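Local coordinates for putative lipoprotein YerB (Bacillus subtilis, PDB 2PSB) that is of unknown function but is a putative membrane-anchored lipoprotein that interacts with PcrA, at residues 34-39 with 64-69; 54-59 with 295-300; 58-63 with 86-91. All blocks are in the same frame, centred on the assembly; numbering follows the deposited sequence.

Contact 1: 34-39 with 64-69; sequences AVVVNN and ITRFLA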
ATOM      1  N   ALA A  34       6.783  -6.215  -0.077  1.00 27.02           N
ATOM      2  CA  ALA A  34       5.562  -5.591   0.446  1.00 26.23           C
ATOM      3  C   ALA A  34       5.663  -5.413   1.961  1.00 27.25           C
ATOM      4  O   ALA A  34       5.678  -6.387   2.706  1.00 27.58           O
ATOM      5  CB  ALA A  34       4.338  -6.453   0.111  1.00 23.25           C
ATOM      6  N   VAL A  35       5.709  -4.164   2.412  1.00 27.16           N
ATOM      7  CA  VAL A  35       5.829  -3.875   3.833  1.00 24.20           C
ATOM      8  C   VAL A  35       4.547  -3.312   4.451  1.00 27.30           C
ATOM      9  O   VAL A  35       3.931  -2.383   3.916  1.00 29.27           O
ATOM     10  CB  VAL A  35       6.965  -2.854   4.099  1.00 21.69           C
ATOM     11  CG1 VAL A  35       7.225  -2.749   5.582  1.00 20.71           C
ATOM     12  CG2 VAL A  35       8.223  -3.234   3.338  1.00 15.11           C
ATOM     13  N   VAL A  36       4.144  -3.880   5.580  1.00 28.45           N
ATOM     14  CA  VAL A  36       2.966  -3.377   6.284  1.00 29.45           C
ATOM     15  C   VAL A  36       3.443  -2.158   7.059  1.00 29.11           C
ATOM     16  O   VAL A  36       4.267  -2.276   7.960  1.00 29.56           O
ATOM     17  CB  VAL A  36       2.413  -4.379   7.277  1.00 29.16           C
ATOM     18  CG1 VAL A  36       1.392  -3.690   8.181  1.00 32.76           C
ATOM     19  CG2 VAL A  36       1.771  -5.536   6.527  1.00 29.25           C
ATOM     20  N   VAL A  37       2.927  -0.989   6.702  1.00 29.77           N
ATOM     21  CA  VAL A  37       3.353   0.244   7.347  1.00 28.45           C
ATOM     22  C   VAL A  37       2.296   0.917   8.227  1.00 28.12           C
ATOM     23  O   VAL A  37       1.161   1.179   7.804  1.00 28.22           O
ATOM     24  CB  VAL A  37       3.874   1.249   6.291  1.00 28.65           C
ATOM     25  CG1 VAL A  37       4.285   2.557   6.957  1.00 29.35           C
ATOM     26  CG2 VAL A  37       5.056   0.648   5.544  1.00 28.25           C
ATOM     27  N   ASN A  38       2.717   1.177   9.460  1.00 28.00           N
ATOM     28  CA  ASN A  38       1.934   1.825  10.511  1.00 26.67           C
ATOM     29  C   ASN A  38       1.368   3.171  10.020  1.00 27.54           C
ATOM     30  O   ASN A  38       2.115   4.021   9.532  1.00 25.01           O
ATOM     31  CB  ASN A  38       2.870   2.057  11.707  1.00 25.96           C
ATOM     32  CG  ASN A  38       2.143   2.267  13.032  1.00 28.15           C
ATOM     33  OD1 ASN A  38       2.766   2.182  14.097  1.00 28.74           O
ATOM     34  ND2 ASN A  38       0.850   2.536  12.985  1.00 26.69           N
ATOM     35  N   ASN A  39       0.057   3.367  10.128  1.00 27.30           N
ATOM     36  CA  ASN A  39      -0.500   4.654   9.733  1.00 30.83           C
ATOM     37  C   ASN A  39      -1.244   5.303  10.901  1.00 32.57           C
ATOM     38  O   ASN A  39      -2.147   6.127  10.715  1.00 33.92           O
ATOM     39  CB  ASN A  39      -1.418   4.532   8.518  1.00 30.32           C
ATOM     40  CG  ASN A  39      -1.888   5.888   8.015  1.00 32.45           C
ATOM     41  OD1 ASN A  39      -1.094   6.825   7.878  1.00 29.23           O
ATOM     42  ND2 ASN A  39      -3.177   6.001   7.740  1.00 29.64           N
ATOM     43  N   ILE A  64      -8.548   3.256  12.589  1.00 42.22           N
ATOM     44  CA  ILE A  64      -7.231   3.616  12.087  1.00 39.33           C
ATOM     45  C   ILE A  64      -6.908   2.763  10.864  1.00 37.50           C
ATOM     46  O   ILE A  64      -7.198   1.561  10.838  1.00 35.91           O
ATOM     47  CB  ILE A  64      -6.143   3.405  13.168  1.00 41.38           C
ATOM     48  CG1 ILE A  64      -6.346   4.408  14.313  1.00 41.93           C
ATOM     49  CG2 ILE A  64      -4.738   3.562  12.563  1.00 36.91           C
ATOM     50  CD1 ILE A  64      -5.981   5.852  13.968  1.00 42.16           C
ATOM     51  N   THR A  65      -6.322   3.395   9.850  1.00 34.79           N
ATOM     52  CA  THR A  65      -5.956   2.693   8.629  1.00 33.20           C
ATOM     53  C   THR A  65      -4.488   2.304   8.668  1.00 33.96           C
ATOM     54  O   THR A  65      -3.712   2.819   9.471  1.00 33.15           O
ATOM     55  CB  THR A  65      -6.168   3.552   7.382  1.00 30.73           C
ATOM     56  OG1 THR A  65      -5.402   4.747   7.503  1.00 25.64           O
ATOM     57  CG2 THR A  65      -7.627   3.895   7.200  1.00 32.44           C
ATOM     58  N   ARG A  66      -4.116   1.400   7.775  1.00 32.41           N
ATOM     59  CA  ARG A  66      -2.749   0.918   7.706  1.00 31.39           C
ATOM     60  C   ARG A  66      -2.384   0.731   6.246  1.00 28.79           C
ATOM     61  O   ARG A  66      -3.250   0.461   5.416  1.00 26.79           O
ATOM     62  CB  ARG A  66      -2.631  -0.405   8.472  1.00 29.65           C
ATOM     63  CG  ARG A  66      -1.239  -0.994   8.501  1.00 27.49           C
ATOM     64  CD  ARG A  66      -0.905  -1.454   9.904  1.00 28.53           C
ATOM     65  NE  ARG A  66      -1.911  -2.374  10.408  1.00 28.84           N
ATOM     66  CZ  ARG A  66      -2.212  -2.521  11.696  1.00 31.27           C
ATOM     67  NH1 ARG A  66      -3.143  -3.394  12.063  1.00 31.49           N
ATOM     68  NH2 ARG A  66      -1.607  -1.786  12.615  1.00 33.57           N
ATOM     69  N   PHE A  67      -1.098   0.850   5.949  1.00 28.48           N
ATOM     70  CA  PHE A  67      -0.588   0.735   4.587  1.00 28.11           C
ATOM     71  C   PHE A  67       0.145  -0.566   4.275  1.00 26.34           C
ATOM     72  O   PHE A  67       0.687  -1.237   5.164  1.00 27.77           O
ATOM     73  CB  PHE A  67       0.430   1.845   4.304  1.00 30.83           C
ATOM     74  CG  PHE A  67      -0.064   3.242   4.571  1.00 30.42           C
ATOM     75  CD1 PHE A  67       0.848   4.253   4.868  1.00 30.01           C
ATOM     76  CD2 PHE A  67      -1.413   3.550   4.523  1.00 31.65           C
ATOM     77  CE1 PHE A  67       0.423   5.557   5.120  1.00 31.11           C
ATOM     78  CE2 PHE A  67      -1.855   4.847   4.775  1.00 33.26           C
ATOM     79  CZ  PHE A  67      -0.934   5.855   5.075  1.00 33.59           C
ATOM     80  N   LEU A  68       0.159  -0.893   2.989  1.00 24.72           N
ATOM     81  CA  LEU A  68       0.929  -2.012   2.461  1.00 21.24           C
ATOM     82  C   LEU A  68       1.674  -1.253   1.368  1.00 21.29           C
ATOM     83  O   LEU A  68       1.062  -0.797   0.406  1.00 20.59           O
ATOM     84  CB  LEU A  68       0.070  -3.107   1.827  1.00 19.23           C
ATOM     85  CG  LEU A  68       0.943  -4.253   1.278  1.00 16.38           C
ATOM     86  CD1 LEU A  68       1.645  -4.995   2.445  1.00 15.59           C
ATOM     87  CD2 LEU A  68       0.105  -5.215   0.472  1.00 13.36           C
ATOM     88  N   ALA A  69       2.973  -1.056   1.563  1.00 18.85           N
ATOM     89  CA  ALA A  69       3.800  -0.352   0.592  1.00 21.42           C
ATOM     90  C   ALA A  69       4.593  -1.382  -0.195  1.00 21.64           C
ATOM     91  O   ALA A  69       5.437  -2.099   0.355  1.00 22.26           O
ATOM     92  CB  ALA A  69       4.738   0.624   1.294  1.00 18.54           C
TER
HETATM   93  O   HOH W   1      -1.892   1.269  11.289  1.00 26.49           O
HETATM   94  O   HOH W   2      -4.944   6.440   9.925  1.00 67.54           O
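Val-35 and Ala-69 bond to each other through both N-H and C=O, and Val-37 and Phe-67 do the same two residues on, the shortest of these bonds being Val-37 N to Phe-67 O at 2.7 Å. Between them Val-36 faces Leu-68 as a non-hydrogen-bonded pair with the CA atoms 4.5 Å apart. The strands run antiparallel, at 162°. Past Val-37 the direct backbone bonding between the two segments stops and two waters bridge them: one molecule accepts from Asn-39 N and donates to Thr-65 O, a second donates to both Asn-39 O and Thr-65 OG1. Strands 99-102, parallel to 33-37, and 54-59, antiparallel to 65-71, flank the pair, so it lies inside a mixed sheet.

On the face of Val-36 and Leu-68, Leu-68 CD1 sits 3.9 Å from Ala-34 CB and also touches Val-36 CG2; helix 87-94 covers this side, with Phe-89 and Leu-92 against Leu-68. Val-36 CG1, anti to its backbone N (chi1 168°), packs 3.6 Å from Arg-66 CD, on the aliphatic part of the arginine. On the other face Val-37 CB meets Phe-67 CB at 4.0 Å, and the Phe-67 ring also makes an edge-to-face contact with Trp-294.

Asn-39 buries more surface here than any other residue of the two segments. Its CB lies 3.8 Å from the centre of the Phe-67 ring, over one face, and its amide is stacked on the ring with the planes 30° apart. From over the ring, Asn-39 ND2 donates a bent bond to Thr-65 OG1 at 2.6 Å, with the hydroxyl in the amide plane. That hydroxyl is held three ways, since it also takes the second water and bonds to Glu-57 OE1; Asn-39 O has a further partner in Arg-44.

Contact 2: 54-59 with 295-300; sequences IVIEAL and INIVPD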
ATOM      1  N   ILE A  54       3.509   1.052  -5.345  1.00 23.72           N
ATOM      2  CA  ILE A  54       2.098   0.949  -4.990  1.00 22.63           C
ATOM      3  C   ILE A  54       1.950   0.962  -3.487  1.00 23.08           C
ATOM      4  O   ILE A  54       2.689   0.284  -2.773  1.00 24.81           O
ATOM      5  CB  ILE A  54       1.471  -0.380  -5.470  1.00 23.05           C
ATOM      6  CG1 ILE A  54       1.683  -0.560  -6.968  1.00 22.82           C
ATOM      7  CG2 ILE A  54      -0.023  -0.408  -5.124  1.00 17.97           C
ATOM      8  CD1 ILE A  54       1.508  -1.996  -7.412  1.00 26.32           C
ATOM      9  N   VAL A  55       0.992   1.739  -3.007  1.00 22.68           N
ATOM     10  CA  VAL A  55       0.717   1.810  -1.589  1.00 22.41           C
ATOM     11  C   VAL A  55      -0.781   1.587  -1.424  1.00 23.10           C
ATOM     12  O   VAL A  55      -1.587   2.222  -2.109  1.00 22.51           O
ATOM     13  CB  VAL A  55       1.104   3.176  -0.996  1.00 24.48           C
ATOM     14  CG1 VAL A  55       0.604   3.254   0.459  1.00 26.15           C
ATOM     15  CG2 VAL A  55       2.638   3.358  -1.047  1.00 24.35           C
ATOM     16  N   ILE A  56      -1.151   0.673  -0.530  1.00 22.93           N
ATOM     17  CA  ILE A  56      -2.558   0.382  -0.294  1.00 22.86           C
ATOM     18  C   ILE A  56      -2.953   0.694   1.142  1.00 24.17           C
ATOM     19  O   ILE A  56      -2.335   0.225   2.090  1.00 24.15           O
ATOM     20  CB  ILE A  56      -2.891  -1.093  -0.625  1.00 22.36           C
ATOM     21  CG1 ILE A  56      -2.470  -1.393  -2.070  1.00 22.05           C
ATOM     22  CG2 ILE A  56      -4.405  -1.346  -0.486  1.00 19.48           C
ATOM     23  CD1 ILE A  56      -1.362  -2.396  -2.210  1.00 19.78           C
ATOM     24  N   GLU A  57      -3.983   1.518   1.289  1.00 25.70           N
ATOM     25  CA  GLU A  57      -4.474   1.909   2.597  1.00 27.52           C
ATOM     26  C   GLU A  57      -5.810   1.233   2.847  1.00 29.18           C
ATOM     27  O   GLU A  57      -6.656   1.166   1.958  1.00 29.82           O
ATOM     28  CB  GLU A  57      -4.617   3.440   2.665  1.00 29.44           C
ATOM     29  CG  GLU A  57      -5.200   3.990   3.968  1.00 30.94           C
ATOM     30  CD  GLU A  57      -5.243   5.517   3.990  1.00 32.98           C
ATOM     31  OE1 GLU A  57      -5.391   6.080   5.094  1.00 32.92           O
ATOM     32  OE2 GLU A  57      -5.135   6.155   2.911  1.00 32.51           O
ATOM     33  N   ALA A  58      -5.990   0.726   4.058  1.00 29.62           N
ATOM     34  CA  ALA A  58      -7.235   0.060   4.424  1.00 31.56           C
ATOM     35  C   ALA A  58      -7.386   0.085   5.932  1.00 33.39           C
ATOM     36  O   ALA A  58      -6.401   0.263   6.664  1.00 32.48           O
ATOM     37  CB  ALA A  58      -7.255  -1.398   3.909  1.00 31.58           C
ATOM     38  N   LEU A  59      -8.623  -0.074   6.399  1.00 35.91           N
ATOM     39  CA  LEU A  59      -8.892  -0.070   7.833  1.00 37.44           C
ATOM     40  C   LEU A  59      -8.240  -1.276   8.459  1.00 38.94           C
ATOM     41  O   LEU A  59      -8.277  -2.366   7.904  1.00 38.23           O
ATOM     42  CB  LEU A  59     -10.402  -0.110   8.124  1.00 36.16           C
ATOM     43  CG  LEU A  59     -11.195   1.187   7.902  1.00 37.23           C
ATOM     44  CD1 LEU A  59     -12.676   0.921   8.047  1.00 35.24           C
ATOM     45  CD2 LEU A  59     -10.746   2.233   8.898  1.00 35.28           C
ATOM     46  N   ILE A 295      -3.787   3.187  -3.642  1.00 26.77           N
ATOM     47  CA  ILE A 295      -5.088   2.533  -3.591  1.00 26.70           C
ATOM     48  C   ILE A 295      -5.702   2.701  -2.213  1.00 27.79           C
ATOM     49  O   ILE A 295      -5.075   2.392  -1.188  1.00 26.67           O
ATOM     50  CB  ILE A 295      -4.973   1.015  -3.904  1.00 26.82           C
ATOM     51  CG1 ILE A 295      -4.329   0.818  -5.279  1.00 27.33           C
ATOM     52  CG2 ILE A 295      -6.359   0.358  -3.854  1.00 30.77           C
ATOM     53  CD1 ILE A 295      -4.359  -0.578  -5.780  1.00 28.97           C
ATOM     54  N   ASN A 296      -6.929   3.208  -2.198  1.00 27.53           N
ATOM     55  CA  ASN A 296      -7.670   3.403  -0.961  1.00 27.84           C
ATOM     56  C   ASN A 296      -8.862   2.484  -0.904  1.00 27.20           C
ATOM     57  O   ASN A 296      -9.806   2.638  -1.676  1.00 28.65           O
ATOM     58  CB  ASN A 296      -8.170   4.835  -0.851  1.00 27.72           C
ATOM     59  CG  ASN A 296      -7.202   5.718  -0.149  1.00 25.28           C
ATOM     60  OD1 ASN A 296      -7.142   5.731   1.080  1.00 24.03           O
ATOM     61  ND2 ASN A 296      -6.422   6.457  -0.910  1.00 22.30           N
ATOM     62  N   ILE A 297      -8.825   1.516  -0.002  1.00 25.28           N
ATOM     63  CA  ILE A 297      -9.949   0.615   0.128  1.00 24.08           C
ATOM     64  C   ILE A 297     -10.914   1.201   1.163  1.00 25.94           C
ATOM     65  O   ILE A 297     -10.516   1.590   2.269  1.00 23.68           O
ATOM     66  CB  ILE A 297      -9.474  -0.787   0.544  1.00 22.94           C
ATOM     67  CG1 ILE A 297      -8.769  -1.446  -0.649  1.00 18.98           C
ATOM     68  CG2 ILE A 297     -10.669  -1.638   1.026  1.00 21.10           C
ATOM     69  CD1 ILE A 297      -7.853  -2.612  -0.270  1.00 18.97           C
ATOM     70  N   VAL A 298     -12.182   1.282   0.780  1.00 27.28           N
ATOM     71  CA  VAL A 298     -13.215   1.826   1.658  1.00 29.53           C
ATOM     72  C   VAL A 298     -14.414   0.888   1.729  1.00 31.20           C
ATOM     73  O   VAL A 298     -14.700   0.171   0.775  1.00 31.27           O
ATOM     74  CB  VAL A 298     -13.726   3.205   1.135  1.00 28.96           C
ATOM     75  CG1 VAL A 298     -12.554   4.137   0.892  1.00 27.50           C
ATOM     76  CG2 VAL A 298     -14.535   3.012  -0.145  1.00 25.86           C
ATOM     77  N   PRO A 299     -15.118   0.866   2.869  1.00 32.95           N
ATOM     78  CA  PRO A 299     -16.292  -0.007   2.983  1.00 36.27           C
ATOM     79  C   PRO A 299     -17.539   0.623   2.346  1.00 37.23           C
ATOM     80  O   PRO A 299     -18.563  -0.031   2.203  1.00 37.91           O
ATOM     81  CB  PRO A 299     -16.432  -0.215   4.491  1.00 37.27           C
ATOM     82  CG  PRO A 299     -15.862   1.044   5.061  1.00 37.54           C
ATOM     83  CD  PRO A 299     -14.660   1.312   4.194  1.00 33.86           C
ATOM     84  N   ASP A 300     -17.438   1.892   1.954  1.00 40.32           N
ATOM     85  CA  ASP A 300     -18.549   2.599   1.324  1.00 42.27           C
ATOM     86  C   ASP A 300     -18.031   3.697   0.402  1.00 44.69           C
ATOM     87  O   ASP A 300     -17.443   4.680   0.849  1.00 44.48           O
ATOM     88  CB  ASP A 300     -19.469   3.210   2.385  1.00 44.31           C
ATOM     89  CG  ASP A 300     -20.691   3.894   1.784  1.00 46.15           C
ATOM     90  OD1 ASP A 300     -21.504   4.426   2.560  1.00 46.75           O
ATOM     91  OD2 ASP A 300     -20.844   3.909   0.545  1.00 48.03           O
TER
HETATM   92  O   HOH W   3     -10.797  -0.453   4.595  1.00 37.10           O
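Ile-295 meets strand 54-59 through both ends of its backbone: its N donates to Val-55 O, and its O accepts from Glu-57 N at 2.8 Å. Both bonds run nearly along the C=O axis, and the strands are parallel, 17° apart. Ile-56 CA-H also points at Ile-295 O, from 3.3 Å. The side chains of Ile-56 and Ile-295 lie alongside, pointing the same way, with Ile-56 CG1 against Ile-295 CB at 3.9 Å.

Asn-296 turns to the other face, beside Glu-57. The Glu-57 chain is extended, its CG anti to the backbone N (chi1 177°), and this carries the carboxylate beside the asparagine amide, the two planes 49° apart. The carboxylate has stronger partners elsewhere: OE1 bonds to Thr-65 OG1 and OE2 forms a salt bridge with Arg-210. An alanine here would probably leave Arg-210 without its buried counter-charge and the Thr-65 hydroxyl without one of its partners.

Ile-297 N returns to Glu-57 O at 2.9 Å, the third bond of the series. Its CD1 reaches across to Ile-56 CG2 at 3.7 Å, and its CB packs 4.1 Å from Ala-58 CB. From here the strands are joined by a water that accepts from Leu-59 N and donates to Ile-297 O, an oxygen that also bonds the Tyr-188 hydroxyl. Pro-299, already exposed, ends the contact with CD 4.4 Å from Leu-59 CD1.

Strand 293-298 is parallel to 230-240 on its far side too, where Asn-296 bonds Phe-232 through the backbone. The arrangement is a run of parallel strand pairing in the interior of a mixed sheet, bringing together pieces of chain more than 230 residues apart.

Contact 3: 58-63 with 86-91; sequences ALAEGQ and REYFVT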
ATOM      1  N   ALA A  58      -5.990   0.726   4.058  1.00 29.62           N
ATOM      2  CA  ALA A  58      -7.235   0.060   4.424  1.00 31.56           C
ATOM      3  C   ALA A  58      -7.386   0.085   5.932  1.00 33.39           C
ATOM      4  O   ALA A  58      -6.401   0.263   6.664  1.00 32.48           O
ATOM      5  CB  ALA A  58      -7.255  -1.398   3.909  1.00 31.58           C
ATOM      6  N   LEU A  59      -8.623  -0.074   6.399  1.00 35.91           N
ATOM      7  CA  LEU A  59      -8.892  -0.070   7.833  1.00 37.44           C
ATOM      8  C   LEU A  59      -8.240  -1.276   8.459  1.00 38.94           C
ATOM      9  O   LEU A  59      -8.277  -2.366   7.904  1.00 38.23           O
ATOM     10  CB  LEU A  59     -10.402  -0.110   8.124  1.00 36.16           C
ATOM     11  CG  LEU A  59     -11.195   1.187   7.902  1.00 37.23           C
ATOM     12  CD1 LEU A  59     -12.676   0.921   8.047  1.00 35.24           C
ATOM     13  CD2 LEU A  59     -10.746   2.233   8.898  1.00 35.28           C
ATOM     14  N   ALA A  60      -7.634  -1.071   9.621  1.00 43.16           N
ATOM     15  CA  ALA A  60      -6.981  -2.145  10.351  1.00 47.96           C
ATOM     16  C   ALA A  60      -7.491  -2.148  11.796  1.00 51.21           C
ATOM     17  O   ALA A  60      -8.451  -2.848  12.127  1.00 53.83           O
ATOM     18  CB  ALA A  60      -5.468  -1.953  10.318  1.00 46.12           C
ATOM     19  N   GLU A  61      -6.852  -1.344  12.639  1.00 53.57           N
ATOM     20  CA  GLU A  61      -7.203  -1.235  14.057  1.00 55.28           C
ATOM     21  C   GLU A  61      -8.290  -0.173  14.292  1.00 54.77           C
ATOM     22  O   GLU A  61      -8.042   1.023  14.152  1.00 56.44           O
ATOM     23  CB  GLU A  61      -5.941  -0.871  14.852  1.00 56.31           C
ATOM     24  CG  GLU A  61      -6.020  -1.042  16.368  1.00 60.11           C
ATOM     25  CD  GLU A  61      -5.895  -2.490  16.823  1.00 61.59           C
ATOM     26  OE1 GLU A  61      -5.586  -2.704  18.015  1.00 61.58           O
ATOM     27  OE2 GLU A  61      -6.113  -3.412  16.006  1.00 63.43           O
ATOM     28  N   GLY A  62      -9.492  -0.612  14.645  1.00 53.82           N
ATOM     29  CA  GLY A  62     -10.572   0.328  14.897  1.00 52.51           C
ATOM     30  C   GLY A  62     -10.835   1.255  13.730  1.00 51.22           C
ATOM     31  O   GLY A  62     -11.149   0.803  12.629  1.00 51.88           O
ATOM     32  N   GLN A  63     -10.715   2.558  13.958  1.00 49.84           N
ATOM     33  CA  GLN A  63     -10.943   3.510  12.882  1.00 47.29           C
ATOM     34  C   GLN A  63      -9.617   3.993  12.308  1.00 45.42           C
ATOM     35  O   GLN A  63      -9.562   5.016  11.628  1.00 46.31           O
ATOM     36  CB  GLN A  63     -11.762   4.709  13.379  1.00 48.53           C
ATOM     37  CG  GLN A  63     -12.668   5.303  12.308  1.00 48.94           C
ATOM     38  CD  GLN A  63     -13.744   4.327  11.845  1.00 50.20           C
ATOM     39  OE1 GLN A  63     -14.203   4.390  10.707  1.00 50.68           O
ATOM     40  NE2 GLN A  63     -14.154   3.424  12.732  1.00 49.63           N
ATOM     41  N   ARG A  86      -2.493  -8.294   8.454  1.00 37.13           N
ATOM     42  CA  ARG A  86      -3.908  -8.640   8.404  1.00 37.54           C
ATOM     43  C   ARG A  86      -4.103  -9.520   7.187  1.00 38.90           C
ATOM     44  O   ARG A  86      -3.325  -9.435   6.243  1.00 40.79           O
ATOM     45  CB  ARG A  86      -4.766  -7.372   8.301  1.00 37.59           C
ATOM     46  CG  ARG A  86      -4.788  -6.545   9.575  1.00 38.42           C
ATOM     47  CD  ARG A  86      -5.442  -7.326  10.705  1.00 41.74           C
ATOM     48  NE  ARG A  86      -4.714  -7.182  11.964  1.00 46.47           N
ATOM     49  CZ  ARG A  86      -4.702  -6.077  12.701  1.00 47.07           C
ATOM     50  NH1 ARG A  86      -5.385  -5.009  12.311  1.00 48.29           N
ATOM     51  NH2 ARG A  86      -3.999  -6.041  13.821  1.00 47.35           N
ATOM     52  N   GLU A  87      -5.122 -10.374   7.213  1.00 36.80           N
ATOM     53  CA  GLU A  87      -5.386 -11.262   6.095  1.00 36.46           C
ATOM     54  C   GLU A  87      -5.412 -10.540   4.761  1.00 35.22           C
ATOM     55  O   GLU A  87      -4.672 -10.911   3.849  1.00 35.11           O
ATOM     56  CB  GLU A  87      -6.707 -12.014   6.287  1.00 38.82           C
ATOM     57  CG  GLU A  87      -6.612 -13.182   7.244  1.00 43.72           C
ATOM     58  CD  GLU A  87      -7.285 -12.917   8.572  1.00 47.76           C
ATOM     59  OE1 GLU A  87      -7.035 -11.846   9.172  1.00 48.17           O
ATOM     60  OE2 GLU A  87      -8.057 -13.793   9.021  1.00 50.12           O
ATOM     61  N   TYR A  88      -6.255  -9.516   4.642  1.00 32.20           N
ATOM     62  CA  TYR A  88      -6.346  -8.776   3.394  1.00 30.08           C
ATOM     63  C   TYR A  88      -4.994  -8.257   2.901  1.00 30.21           C
ATOM     64  O   TYR A  88      -4.794  -8.117   1.700  1.00 30.84           O
ATOM     65  CB  TYR A  88      -7.369  -7.626   3.480  1.00 28.52           C
ATOM     66  CG  TYR A  88      -7.468  -6.921   4.811  1.00 28.18           C
ATOM     67  CD1 TYR A  88      -8.301  -7.413   5.824  1.00 29.58           C
ATOM     68  CD2 TYR A  88      -6.770  -5.744   5.048  1.00 27.19           C
ATOM     69  CE1 TYR A  88      -8.438  -6.741   7.031  1.00 28.36           C
ATOM     70  CE2 TYR A  88      -6.898  -5.066   6.258  1.00 27.83           C
ATOM     71  CZ  TYR A  88      -7.739  -5.569   7.244  1.00 29.55           C
ATOM     72  OH  TYR A  88      -7.900  -4.898   8.438  1.00 26.98           O
ATOM     73  N   PHE A  89      -4.067  -7.976   3.811  1.00 28.38           N
ATOM     74  CA  PHE A  89      -2.747  -7.510   3.386  1.00 29.18           C
ATOM     75  C   PHE A  89      -1.911  -8.663   2.816  1.00 28.86           C
ATOM     76  O   PHE A  89      -1.153  -8.488   1.859  1.00 31.09           O
ATOM     77  CB  PHE A  89      -2.006  -6.834   4.551  1.00 29.36           C
ATOM     78  CG  PHE A  89      -2.511  -5.453   4.863  1.00 28.44           C
ATOM     79  CD1 PHE A  89      -2.599  -4.492   3.858  1.00 28.05           C
ATOM     80  CD2 PHE A  89      -2.901  -5.108   6.157  1.00 29.30           C
ATOM     81  CE1 PHE A  89      -3.069  -3.204   4.131  1.00 28.88           C
ATOM     82  CE2 PHE A  89      -3.370  -3.830   6.446  1.00 28.15           C
ATOM     83  CZ  PHE A  89      -3.453  -2.873   5.426  1.00 29.55           C
ATOM     84  N   VAL A  90      -2.047  -9.846   3.398  1.00 27.34           N
ATOM     85  CA  VAL A  90      -1.310 -11.002   2.900  1.00 27.93           C
ATOM     86  C   VAL A  90      -1.780 -11.250   1.474  1.00 28.15           C
ATOM     87  O   VAL A  90      -0.978 -11.459   0.565  1.00 28.93           O
ATOM     88  CB  VAL A  90      -1.588 -12.265   3.745  1.00 26.77           C
ATOM     89  CG1 VAL A  90      -0.915 -13.470   3.107  1.00 25.74           C
ATOM     90  CG2 VAL A  90      -1.084 -12.068   5.159  1.00 26.35           C
ATOM     91  N   THR A  91      -3.091 -11.195   1.289  1.00 28.25           N
ATOM     92  CA  THR A  91      -3.715 -11.411  -0.011  1.00 28.14           C
ATOM     93  C   THR A  91      -3.248 -10.378  -1.048  1.00 28.67           C
ATOM     94  O   THR A  91      -2.995 -10.711  -2.204  1.00 29.03           O
ATOM     95  CB  THR A  91      -5.253 -11.335   0.120  1.00 29.28           C
ATOM     96  OG1 THR A  91      -5.688 -12.282   1.106  1.00 30.92           O
ATOM     97  CG2 THR A  91      -5.931 -11.638  -1.202  1.00 26.49           C
TER
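Ala-58 and Phe-89 come no nearer than 8.9 Å between CA atoms, and Ala-60 and Arg-86 are 7.4 Å apart, so the start of helix 87-94 reaches the end of strand 54-59 with its side chains, not its backbone. Tyr-88 reaches across: its OH donates a weak hydrogen bond to Leu-59 O at 2.6 Å and lies 3.5 Å from Ala-60 CA. One face of the tyrosine ring carries Arg-86 CB near its rim, and Tyr-88 CD2 in turn sits over the centre of the Phe-89 ring. Ala-58 CB points toward the helix and touches both aromatics, 4.4 Å from Tyr-88 CE2 and equally far from Phe-89 CZ.

Arg-86, at the N-cap position, bends at chi2 and chi3, and its NH1 packs 3.6 Å from Ala-60 CB, with Glu-61 N at the edge of the guanidinium. Glu-61 OE2 stands 4.0 Å from Arg-86 NH2, too long for a salt bridge, though it probably eases the closeness of Arg-66 to Arg-86. Ala-60 and Glu-61, against which Arg-86 packs, form a classic beta bulge, both facing Ile-64, just after strand 54-59.

How the contacts relate
Contacts 1, 2 and 3 are all largely buried and share neighbouring elements: strand 54-59 serves contacts 2 and 3, and it pairs with strand 65-71 of contact 1. Contacts 1 and 2 are backbone pairings within the sheet, antiparallel in the first and parallel in the second, and Glu-57 and Thr-65 join them. Contact 1 has no exposed residue, while 2 and 3 each reach one at their margin. Contact 3 lies farther from the chain centre and joins sheet to helix with aromatic packing and only a weak cross-contact bond. Contacts 1 and 3 abut where Arg-66 and Arg-86 bring like charges close, which would probably be unfavourable unless offset, and Phe-89 packs against Arg-66 there too.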